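Local coordinates for protein putative acetyltransferase Sthe_0691 (PDB 3SHP) that probably transfers an acetyl group from acetyl-CoA to an acceptor not yet identified, as a putative acetyltransferase of the GNAT type, at residues A[97-100]-A[101-104]; A[125-128]-A[129-132]. One frame throughout, in Å; residues are numbered along the deposited sequence.

How the contacts relate
From the N terminus, the chain leaves strand 84-91 and enters helix 98-116, where contact 1 (97-100 with 101-104) forms the first turns. The helix leads on to strand 121-127, which pairs parallel to strand 84-91 and so completes a beta-alpha-beta crossover. Contact 2 (125-128 with 129-132) follows at the end of this strand, closing the short turn into helix 131-139. The two contacts lie in series, neither nested nor crossed, with centres about 10 Å apart. They meet directly, the start of helix 98-116 in contact 1 touching the start of helix 131-139 in contact 2.

Contact 1 of 2, residues A[97-100]-A[101-104]; sequences DADV and LRAE
Asp-99 and Arg-102, one turn apart at the start of helix 98-116, form a salt bridge in which Arg-102 NH2 lies 3.0 Å from Asp-99 OD1. Both side chains leave the backbone with CG anti to N (chi1 -164° for Arg-102), but a bend at chi3 (29°) turns the arginine back toward the aspartate. OD1 sits at the guanidinium edge, close to its plane, whereas NH2 reaches OD1 on the anti side and out of the carboxylate plane; the two planes are 44° apart. NH2 also lies 3.3 Å from Asp-99 CA, so the guanidinium rests against the first turn. In the backbone of the same turns, Ala-98 O accepts from Arg-102 N at 2.8 Å, followed by Asp-99 O with Ala-103 N and Val-100 O with Glu-104 N. Leu-101 turns its side chain onto Met-91 of strand 84-91, while Glu-104 OE2 accepts from the backbone N of Thr-13 and Val-14. Thr-133 OG1 hydrogen-bonds both Asp-99 OD1 and Arg-102 NE, and Asp-99 OD2 accepts from the backbone N of Arg-132. Shared between the arginine and the start of helix 131-139, the carboxylate is likely to be stabilised in its ionised form.

Contact 2 of 2, residues A[125-128]-A[129-132]; sequences EIAA and DEQR
Two hydrogen bonds join Ala-127 to Glu-130, one through the backbone and one through a side chain. Glu-130 N donates to Ala-127 O at 2.9 Å, the closing bond of a type I beta turn over Ala-127 to Glu-130. In the other direction, Ala-127 N donates to Glu-130 OE2 at 3.0 Å, arriving from above the carboxylate plane, 66° out of it. With CG anti to the carbonyl carbon (chi1 -71°) and the chain extended beyond it, the glutamate runs back beside the end of strand 121-127. This turn carries the chain out of the parallel pair of strands 84-91 and 121-127, with Glu-130 at the N-cap position of helix 131-139. The remaining contacts are van der Waals. Ala-127 CB lies 3.5 Å from Glu-130 CD and 3.4 Å from Asp-129 OD1, so both acidic side chains touch the methyl, from directions roughly at right angles. Ile-126 CG2 adds a contact with Glu-130 OE2 at 3.8 Å, the two side chains crossing at a slant. Among charged partners, Arg-154 forms salt bridges with Asp-129 OD2 through NE and with Glu-130 OE1 through NH2. Lys-47 of the second subunit also forms a salt bridge with Glu-130 OE1.

Contact 1 of 2, residues A[97-100]-A[101-104]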
loop_
_atom_site.group_PDB
_atom_site.type_symbol
_atom_site.label_atom_id
_atom_site.label_comp_id
_atom_site.label_asym_id
_atom_site.label_seq_id
_atom_site.Cartn_x
_atom_site.Cartn_y
_atom_site.Cartn_z
ATOM N N ASP A 97 -7.618 -0.688 30.949
ATOM C CA ASP A 97 -9.039 -0.351 30.894
ATOM C C ASP A 97 -9.186 1.115 30.448
ATOM O O ASP A 97 -9.338 2.030 31.246
ATOM C CB ASP A 97 -9.696 -0.581 32.265
ATOM C CG ASP A 97 -11.240 -0.429 32.241
ATOM O OD1 ASP A 97 -11.828 0.079 31.235
ATOM O OD2 ASP A 97 -11.865 -0.828 33.268
ATOM N N ALA A 98 -9.116 1.309 29.150
ATOM C CA ALA A 98 -9.112 2.615 28.597
ATOM C C ALA A 98 -10.424 3.362 28.912
ATOM O O ALA A 98 -10.411 4.575 29.127
ATOM C CB ALA A 98 -8.865 2.516 27.128
ATOM N N ASP A 99 -11.532 2.627 28.995
ATOM C CA ASP A 99 -12.863 3.230 29.107
ATOM C C ASP A 99 -13.057 4.022 30.403
ATOM O O ASP A 99 -13.683 5.085 30.370
ATOM C CB ASP A 99 -13.947 2.152 28.955
ATOM C CG ASP A 99 -15.355 2.734 28.751
ATOM O OD1 ASP A 99 -15.542 3.782 28.079
ATOM O OD2 ASP A 99 -16.286 2.096 29.258
ATOM N N VAL A 100 -12.536 3.507 31.528
ATOM C CA VAL A 100 -12.665 4.200 32.839
ATOM C C VAL A 100 -11.953 5.556 32.793
ATOM O O VAL A 100 -12.454 6.556 33.301
ATOM C CB VAL A 100 -12.064 3.367 34.040
ATOM C CG1 VAL A 100 -12.270 4.090 35.388
ATOM C CG2 VAL A 100 -12.687 1.992 34.148
ATOM N N LEU A 101 -10.782 5.570 32.168
ATOM C CA LEU A 101 -9.964 6.769 32.110
ATOM C C LEU A 101 -10.504 7.758 31.069
ATOM O O LEU A 101 -10.529 8.960 31.327
ATOM C CB LEU A 101 -8.496 6.410 31.820
ATOM C CG LEU A 101 -7.817 5.472 32.840
ATOM C CD1 LEU A 101 -6.383 5.217 32.477
ATOM C CD2 LEU A 101 -7.839 6.051 34.194
ATOM N N ARG A 102 -10.925 7.267 29.905
ATOM C CA ARG A 102 -11.667 8.094 28.934
ATOM C C ARG A 102 -12.912 8.754 29.531
ATOM O O ARG A 102 -13.154 9.932 29.321
ATOM C CB ARG A 102 -12.094 7.280 27.703
ATOM C CG ARG A 102 -12.527 8.180 26.501
ATOM C CD ARG A 102 -12.932 7.358 25.273
ATOM N NE ARG A 102 -13.455 6.077 25.709
ATOM C CZ ARG A 102 -12.942 4.897 25.361
ATOM N NH1 ARG A 102 -11.933 4.822 24.499
ATOM N NH2 ARG A 102 -13.470 3.793 25.864
ATOM N N ALA A 103 -13.691 7.983 30.275
ATOM C CA ALA A 103 -14.909 8.485 30.882
ATOM C C ALA A 103 -14.606 9.618 31.878
ATOM O O ALA A 103 -15.275 10.636 31.881
ATOM C CB ALA A 103 -15.656 7.359 31.577
ATOM N N GLU A 104 -13.580 9.433 32.702
ATOM C CA GLU A 104 -13.166 10.467 33.653
ATOM C C GLU A 104 -12.731 11.719 32.891
ATOM O O GLU A 104 -13.103 12.817 33.255
ATOM C CB GLU A 104 -12.059 9.973 34.595
ATOM C CG GLU A 104 -11.671 11.034 35.621
ATOM C CD GLU A 104 -10.792 10.502 36.748
ATOM O OE1 GLU A 104 -11.108 9.430 37.312
ATOM O OE2 GLU A 104 -9.784 11.159 37.080
#

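Contact 2 of 2, residues A[125-128]-A[129-132]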
loop_
_atom_site.group_PDB
_atom_site.type_symbol
_atom_site.label_atom_id
_atom_site.label_comp_id
_atom_site.label_asym_id
_atom_site.label_seq_id
_atom_site.Cartn_x
_atom_site.Cartn_y
_atom_site.Cartn_z
ATOM N N GLU A 125 -17.662 12.313 19.916
ATOM C CA GLU A 125 -17.689 10.959 19.348
ATOM C C GLU A 125 -17.526 9.948 20.472
ATOM O O GLU A 125 -16.582 10.076 21.294
ATOM C CB GLU A 125 -16.533 10.763 18.364
ATOM C CG GLU A 125 -16.606 11.596 17.108
ATOM C CD GLU A 125 -15.594 11.125 16.022
ATOM O OE1 GLU A 125 -14.689 10.311 16.344
ATOM O OE2 GLU A 125 -15.707 11.579 14.854
ATOM N N ILE A 126 -18.445 8.965 20.531
ATOM C CA ILE A 126 -18.364 7.876 21.501
ATOM C C ILE A 126 -18.859 6.567 20.892
ATOM O O ILE A 126 -19.972 6.506 20.378
ATOM C CB ILE A 126 -19.197 8.148 22.790
ATOM C CG1 ILE A 126 -18.905 9.547 23.368
ATOM C CG2 ILE A 126 -18.909 7.062 23.853
ATOM C CD1 ILE A 126 -19.864 9.955 24.489
ATOM N N ALA A 127 -18.043 5.519 20.953
ATOM C CA ALA A 127 -18.429 4.260 20.333
ATOM C C ALA A 127 -19.511 3.615 21.184
ATOM O O ALA A 127 -19.499 3.754 22.399
ATOM C CB ALA A 127 -17.223 3.323 20.189
ATOM N N ALA A 128 -20.420 2.882 20.549
ATOM C CA ALA A 128 -21.561 2.343 21.257
ATOM C C ALA A 128 -21.182 1.344 22.340
ATOM O O ALA A 128 -21.983 1.106 23.203
ATOM C CB ALA A 128 -22.609 1.744 20.282
ATOM N N ASP A 129 -19.975 0.770 22.313
ATOM C CA ASP A 129 -19.588 -0.197 23.359
ATOM C C ASP A 129 -18.780 0.473 24.477
ATOM O O ASP A 129 -18.239 -0.211 25.359
ATOM C CB ASP A 129 -18.781 -1.376 22.762
ATOM C CG ASP A 129 -17.587 -0.904 21.968
ATOM O OD1 ASP A 129 -17.420 0.323 21.862
ATOM O OD2 ASP A 129 -16.820 -1.736 21.434
ATOM N N GLU A 130 -18.648 1.795 24.410
ATOM C CA GLU A 130 -17.900 2.506 25.446
ATOM C C GLU A 130 -18.784 2.904 26.632
ATOM O O GLU A 130 -19.090 4.078 26.841
ATOM C CB GLU A 130 -17.088 3.663 24.842
ATOM C CG GLU A 130 -15.919 3.121 24.028
ATOM C CD GLU A 130 -15.308 4.090 22.998
ATOM O OE1 GLU A 130 -14.351 3.642 22.311
ATOM O OE2 GLU A 130 -15.748 5.268 22.867
ATOM N N GLN A 131 -19.154 1.891 27.412
ATOM C CA GLN A 131 -20.169 1.988 28.481
ATOM C C GLN A 131 -20.018 3.162 29.434
ATOM O O GLN A 131 -20.933 3.957 29.628
ATOM C CB GLN A 131 -20.168 0.709 29.324
ATOM C CG GLN A 131 -21.427 -0.086 29.244
ATOM C CD GLN A 131 -21.595 -1.036 30.447
ATOM O OE1 GLN A 131 -20.620 -1.651 30.929
ATOM N NE2 GLN A 131 -22.839 -1.156 30.936
ATOM N N ARG A 132 -18.853 3.225 30.058
ATOM C CA ARG A 132 -18.570 4.249 31.034
ATOM C C ARG A 132 -18.520 5.626 30.393
ATOM O O ARG A 132 -19.048 6.582 30.945
ATOM C CB ARG A 132 -17.277 3.916 31.757
ATOM C CG ARG A 132 -17.406 2.631 32.548
ATOM C CD ARG A 132 -16.121 2.276 33.216
ATOM N NE ARG A 132 -16.116 0.886 33.675
ATOM C CZ ARG A 132 -16.595 0.472 34.852
ATOM N NH1 ARG A 132 -17.151 1.330 35.707
ATOM N NH2 ARG A 132 -16.525 -0.817 35.174
#